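Local coordinates for fructose transport system repressor FruR (Pseudomonas putida, PDB 3O74), which probably binds DNA as a LacI-family transcriptional regulator, acting as both repressor and activator, with fructose 1-phosphate as its preferred effector, at residues B[1-13]-B[28-42]. Residues are numbered along the deposited sequence; the frame is centred on the assembly and turned at random.
Sequences HTRTLGFILPDLE and ARARGYQLLIASSDD
The side chains of L5 and Y33 cross obliquely, L5 CD2 coming 3.8 Å from Y33 CD1, while L5 CD1 reaches past to A28 CB on the last turn of the helix. With CG anti to the backbone N (chi1 -174°), L35 sends its CD1 to the CB atoms of L5 and F7, 3.9 Å from the former. Farther along this face L9 sets its CD2 3.8 Å from I37 CG2, and L12 CG folds back to 3.6 Å from S39 CB. Beneath these side chains strands 4-9 and 34-39 run parallel, joined by seven backbone hydrogen bonds from Q34 N to R3 O through S40 N to L9 O. At the C-terminal ends of the strands, S39 OG and S40 OG accept from the N atoms of D41 and D42 in successive ST turns, and P10 CB rests 3.8 Å from CG of D42, whose carboxylate is salt-bridged to R90. A Schellman motif at G32 turns the chain from helix into strand; Y33 OH is hydrogen-bonded to E250 of helix 234-250. The contact joins the two strands of a beta-alpha-beta unit whose crossover is helix 15-30: strand 61-64 flanks 4-9, helix 44-56 covers I8 and A38 on the opposite face, and the second subunit meets 34-39 through backbone bonds from I37.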
loop_
_atom_site.group_PDB
_atom_site.type_symbol
_atom_site.label_atom_id
_atom_site.label_comp_id
_atom_site.label_asym_id
_atom_site.label_seq_id
_atom_site.Cartn_x
_atom_site.Cartn_y
_atom_site.Cartn_z
ATOM N N HIS B 1 -0.515 17.974 -25.967
ATOM C CA HIS B 1 0.372 17.205 -25.099
ATOM C C HIS B 1 0.495 17.818 -23.703
ATOM O O HIS B 1 0.615 19.036 -23.553
ATOM C CB HIS B 1 1.755 17.069 -25.736
ATOM C CG HIS B 1 1.908 15.852 -26.594
ATOM N ND1 HIS B 1 2.705 14.786 -26.237
ATOM C CD2 HIS B 1 1.362 15.527 -27.791
ATOM C CE1 HIS B 1 2.649 13.860 -27.176
ATOM N NE2 HIS B 1 1.839 14.285 -28.130
ATOM N N THR B 2 0.474 16.967 -22.683
ATOM C CA THR B 2 0.533 17.431 -21.300
ATOM C C THR B 2 1.767 16.905 -20.575
ATOM O O THR B 2 2.110 17.371 -19.485
ATOM C CB THR B 2 -0.714 16.985 -20.518
ATOM O OG1 THR B 2 -0.812 15.557 -20.559
ATOM C CG2 THR B 2 -1.972 17.590 -21.121
ATOM N N ARG B 3 2.424 15.924 -21.184
ATOM C CA ARG B 3 3.536 15.224 -20.550
ATOM C C ARG B 3 3.145 14.687 -19.182
ATOM O O ARG B 3 3.925 14.726 -18.229
ATOM C CB ARG B 3 4.764 16.116 -20.452
ATOM C CG ARG B 3 5.232 16.595 -21.806
ATOM C CD ARG B 3 6.665 17.047 -21.755
ATOM N NE ARG B 3 7.113 17.511 -23.061
ATOM C CZ ARG B 3 8.006 18.475 -23.232
ATOM N NH1 ARG B 3 8.535 19.071 -22.173
ATOM N NH2 ARG B 3 8.368 18.845 -24.452
ATOM N N THR B 4 1.916 14.196 -19.097
ATOM C CA THR B 4 1.446 13.501 -17.914
ATOM C C THR B 4 0.846 12.178 -18.353
ATOM O O THR B 4 0.261 12.073 -19.436
ATOM C CB THR B 4 0.394 14.320 -17.146
ATOM O OG1 THR B 4 -0.786 14.456 -17.945
ATOM C CG2 THR B 4 0.931 15.703 -16.818
ATOM N N LEU B 5 1.010 11.164 -17.516
ATOM C CA LEU B 5 0.439 9.856 -17.772
ATOM C C LEU B 5 -0.555 9.560 -16.655
ATOM O O LEU B 5 -0.345 9.964 -15.512
ATOM C CB LEU B 5 1.543 8.802 -17.778
ATOM C CG LEU B 5 2.791 9.136 -18.598
ATOM C CD1 LEU B 5 3.921 8.151 -18.310
ATOM C CD2 LEU B 5 2.460 9.170 -20.083
ATOM N N GLY B 6 -1.642 8.872 -16.982
ATOM C CA GLY B 6 -2.608 8.481 -15.970
ATOM C C GLY B 6 -2.503 7.004 -15.640
ATOM O O GLY B 6 -2.127 6.202 -16.494
ATOM N N PHE B 7 -2.836 6.642 -14.402
ATOM C CA PHE B 7 -2.893 5.247 -14.002
ATOM C C PHE B 7 -4.166 4.990 -13.199
ATOM O O PHE B 7 -4.336 5.516 -12.101
ATOM C CB PHE B 7 -1.652 4.864 -13.185
ATOM C CG PHE B 7 -1.550 3.386 -12.873
ATOM C CD1 PHE B 7 -2.309 2.452 -13.566
ATOM C CD2 PHE B 7 -0.675 2.934 -11.895
ATOM C CE1 PHE B 7 -2.209 1.091 -13.277
ATOM C CE2 PHE B 7 -0.568 1.583 -11.605
ATOM C CZ PHE B 7 -1.334 0.658 -12.298
ATOM N N ILE B 8 -5.068 4.199 -13.768
ATOM C CA ILE B 8 -6.267 3.775 -13.064
ATOM C C ILE B 8 -6.024 2.396 -12.479
ATOM O O ILE B 8 -5.811 1.432 -13.219
ATOM C CB ILE B 8 -7.471 3.684 -14.013
ATOM C CG1 ILE B 8 -7.834 5.064 -14.556
ATOM C CG2 ILE B 8 -8.662 3.060 -13.301
ATOM C CD1 ILE B 8 -8.964 5.035 -15.569
ATOM N N LEU B 9 -6.057 2.295 -11.155
ATOM C CA LEU B 9 -5.874 1.007 -10.499
ATOM C C LEU B 9 -7.065 0.688 -9.589
ATOM O O LEU B 9 -7.821 1.584 -9.209
ATOM C CB LEU B 9 -4.538 0.970 -9.752
ATOM C CG LEU B 9 -4.239 2.116 -8.787
ATOM C CD1 LEU B 9 -4.958 1.899 -7.465
ATOM C CD2 LEU B 9 -2.744 2.253 -8.558
ATOM N N PRO B 10 -7.250 -0.600 -9.261
ATOM C CA PRO B 10 -8.454 -1.010 -8.533
ATOM C C PRO B 10 -8.416 -0.692 -7.045
ATOM O O PRO B 10 -9.466 -0.465 -6.452
ATOM C CB PRO B 10 -8.475 -2.532 -8.721
ATOM C CG PRO B 10 -7.516 -2.816 -9.822
ATOM C CD PRO B 10 -6.472 -1.759 -9.719
ATOM N N ASP B 11 -7.231 -0.682 -6.449
ATOM C CA ASP B 11 -7.134 -0.607 -4.997
ATOM C C ASP B 11 -5.806 -0.030 -4.539
ATOM O O ASP B 11 -4.752 -0.646 -4.694
ATOM C CB ASP B 11 -7.342 -1.997 -4.393
ATOM C CG ASP B 11 -7.411 -1.977 -2.875
ATOM O OD1 ASP B 11 -7.257 -0.893 -2.270
ATOM O OD2 ASP B 11 -7.622 -3.056 -2.283
ATOM N N LEU B 12 -5.876 1.161 -3.957
ATOM C CA LEU B 12 -4.694 1.851 -3.459
ATOM C C LEU B 12 -4.007 1.077 -2.340
ATOM O O LEU B 12 -2.807 1.232 -2.116
ATOM C CB LEU B 12 -5.080 3.239 -2.955
ATOM C CG LEU B 12 -5.487 4.244 -4.031
ATOM C CD1 LEU B 12 -6.182 5.450 -3.417
ATOM C CD2 LEU B 12 -4.265 4.667 -4.827
ATOM N N GLU B 13 -4.774 0.252 -1.633
ATOM C CA GLU B 13 -4.233 -0.487 -0.495
ATOM C C GLU B 13 -3.546 -1.796 -0.892
ATOM O O GLU B 13 -2.857 -2.411 -0.078
ATOM C CB GLU B 13 -5.317 -0.740 0.556
ATOM C CG GLU B 13 -5.737 0.499 1.321
ATOM C CD GLU B 13 -6.822 0.212 2.342
ATOM O OE1 GLU B 13 -7.450 -0.867 2.268
ATOM O OE2 GLU B 13 -7.046 1.070 3.218
ATOM N N ALA B 28 8.853 7.318 -15.213
ATOM C CA ALA B 28 8.239 8.399 -15.978
ATOM C C ALA B 28 8.964 9.711 -15.722
ATOM O O ALA B 28 9.232 10.484 -16.650
ATOM C CB ALA B 28 6.763 8.522 -15.634
ATOM N N ARG B 29 9.282 9.956 -14.456
ATOM C CA ARG B 29 9.958 11.188 -14.060
ATOM C C ARG B 29 11.298 11.356 -14.773
ATOM O O ARG B 29 11.635 12.449 -15.230
ATOM C CB ARG B 29 10.152 11.224 -12.543
ATOM C CG ARG B 29 10.813 12.493 -12.031
ATOM C CD ARG B 29 10.825 12.543 -10.509
ATOM N NE ARG B 29 9.483 12.688 -9.951
ATOM C CZ ARG B 29 8.882 11.777 -9.190
ATOM N NH1 ARG B 29 9.507 10.650 -8.883
ATOM N NH2 ARG B 29 7.657 11.999 -8.727
ATOM N N ALA B 30 12.056 10.269 -14.876
ATOM C CA ALA B 30 13.339 10.298 -15.574
ATOM C C ALA B 30 13.169 10.625 -17.057
ATOM O O ALA B 30 14.099 11.095 -17.707
ATOM C CB ALA B 30 14.074 8.980 -15.396
ATOM N N ARG B 31 11.979 10.369 -17.590
ATOM C CA ARG B 31 11.699 10.641 -18.996
ATOM C C ARG B 31 11.023 11.989 -19.213
ATOM O O ARG B 31 10.763 12.382 -20.351
ATOM C CB ARG B 31 10.853 9.517 -19.599
ATOM C CG ARG B 31 11.623 8.226 -19.783
ATOM C CD ARG B 31 12.788 8.421 -20.744
ATOM N NE ARG B 31 12.331 8.682 -22.106
ATOM C CZ ARG B 31 12.120 7.734 -23.014
ATOM N NH1 ARG B 31 12.331 6.462 -22.701
ATOM N NH2 ARG B 31 11.698 8.052 -24.230
ATOM N N GLY B 32 10.739 12.695 -18.122
ATOM C CA GLY B 32 10.122 14.007 -18.208
ATOM C C GLY B 32 8.605 13.983 -18.142
ATOM O O GLY B 32 7.950 14.947 -18.545
ATOM N N TYR B 33 8.042 12.882 -17.643
ATOM C CA TYR B 33 6.593 12.762 -17.494
ATOM C C TYR B 33 6.196 12.701 -16.022
ATOM O O TYR B 33 6.929 12.151 -15.202
ATOM C CB TYR B 33 6.084 11.499 -18.195
ATOM C CG TYR B 33 6.213 11.530 -19.694
ATOM C CD1 TYR B 33 5.128 11.855 -20.498
ATOM C CD2 TYR B 33 7.422 11.239 -20.311
ATOM C CE1 TYR B 33 5.245 11.887 -21.878
ATOM C CE2 TYR B 33 7.548 11.270 -21.687
ATOM C CZ TYR B 33 6.459 11.595 -22.465
ATOM O OH TYR B 33 6.586 11.624 -23.833
ATOM N N GLN B 34 5.034 13.264 -15.695
ATOM C CA GLN B 34 4.460 13.124 -14.359
ATOM C C GLN B 34 3.365 12.059 -14.392
ATOM O O GLN B 34 2.681 11.895 -15.398
ATOM C CB GLN B 34 3.885 14.456 -13.871
ATOM C CG GLN B 34 4.859 15.629 -13.931
ATOM C CD GLN B 34 5.996 15.503 -12.934
ATOM O OE1 GLN B 34 7.138 15.850 -13.231
ATOM N NE2 GLN B 34 5.687 15.002 -11.744
ATOM N N LEU B 35 3.201 11.333 -13.294
ATOM C CA LEU B 35 2.158 10.319 -13.210
ATOM C C LEU B 35 1.019 10.757 -12.290
ATOM O O LEU B 35 1.249 11.154 -11.152
ATOM C CB LEU B 35 2.742 8.991 -12.719
ATOM C CG LEU B 35 1.797 7.785 -12.705
ATOM C CD1 LEU B 35 1.486 7.320 -14.126
ATOM C CD2 LEU B 35 2.373 6.639 -11.885
ATOM N N LEU B 36 -0.209 10.687 -12.794
ATOM C CA LEU B 36 -1.384 10.924 -11.969
ATOM C C LEU B 36 -2.106 9.607 -11.734
ATOM O O LEU B 36 -2.422 8.875 -12.674
ATOM C CB LEU B 36 -2.320 11.940 -12.615
ATOM C CG LEU B 36 -1.772 13.360 -12.771
ATOM C CD1 LEU B 36 -2.748 14.220 -13.557
ATOM C CD2 LEU B 36 -1.473 13.979 -11.413
ATOM N N ILE B 37 -2.360 9.312 -10.466
ATOM C CA ILE B 37 -2.952 8.046 -10.078
ATOM C C ILE B 37 -4.383 8.244 -9.587
ATOM O O ILE B 37 -4.694 9.224 -8.901
ATOM C CB ILE B 37 -2.101 7.367 -8.994
ATOM C CG1 ILE B 37 -0.702 7.081 -9.541
ATOM C CG2 ILE B 37 -2.771 6.102 -8.494
ATOM C CD1 ILE B 37 0.320 6.753 -8.472
ATOM N N ALA B 38 -5.253 7.312 -9.954
ATOM C CA ALA B 38 -6.633 7.340 -9.501
ATOM C C ALA B 38 -7.092 5.916 -9.239
ATOM O O ALA B 38 -6.628 4.976 -9.892
ATOM C CB ALA B 38 -7.516 8.006 -10.529
ATOM N N SER B 39 -8.000 5.759 -8.280
ATOM C CA SER B 39 -8.474 4.434 -7.901
ATOM C C SER B 39 -9.957 4.253 -8.208
ATOM O O SER B 39 -10.786 5.089 -7.843
ATOM C CB SER B 39 -8.210 4.170 -6.418
ATOM O OG SER B 39 -8.855 2.978 -6.008
ATOM N N SER B 40 -10.276 3.150 -8.883
ATOM C CA SER B 40 -11.646 2.810 -9.242
ATOM C C SER B 40 -12.338 2.081 -8.097
ATOM O O SER B 40 -13.563 1.957 -8.075
ATOM C CB SER B 40 -11.643 1.888 -10.458
ATOM O OG SER B 40 -11.123 0.619 -10.100
ATOM N N ASP B 41 -11.545 1.578 -7.159
ATOM C CA ASP B 41 -12.071 0.745 -6.088
ATOM C C ASP B 41 -12.727 -0.511 -6.660
ATOM O O ASP B 41 -13.625 -1.085 -6.047
ATOM C CB ASP B 41 -13.071 1.527 -5.238
ATOM C CG ASP B 41 -12.755 1.454 -3.763
ATOM O OD1 ASP B 41 -13.177 0.475 -3.116
ATOM O OD2 ASP B 41 -12.075 2.370 -3.252
ATOM N N ASP B 42 -12.275 -0.926 -7.840
ATOM C CA ASP B 42 -12.822 -2.102 -8.515
ATOM C C ASP B 42 -14.319 -1.975 -8.817
ATOM O O ASP B 42 -15.001 -2.975 -9.034
ATOM C CB ASP B 42 -12.537 -3.379 -7.711
ATOM C CG ASP B 42 -11.722 -4.397 -8.500
ATOM O OD1 ASP B 42 -11.677 -4.287 -9.741
ATOM O OD2 ASP B 42 -11.126 -5.305 -7.885
HETATM O O HOH W 1 4.993 13.831 -24.898
HETATM O O HOH W 2 5.954 16.882 -17.091
HETATM O O HOH W 3 -8.535 2.102 -3.670
#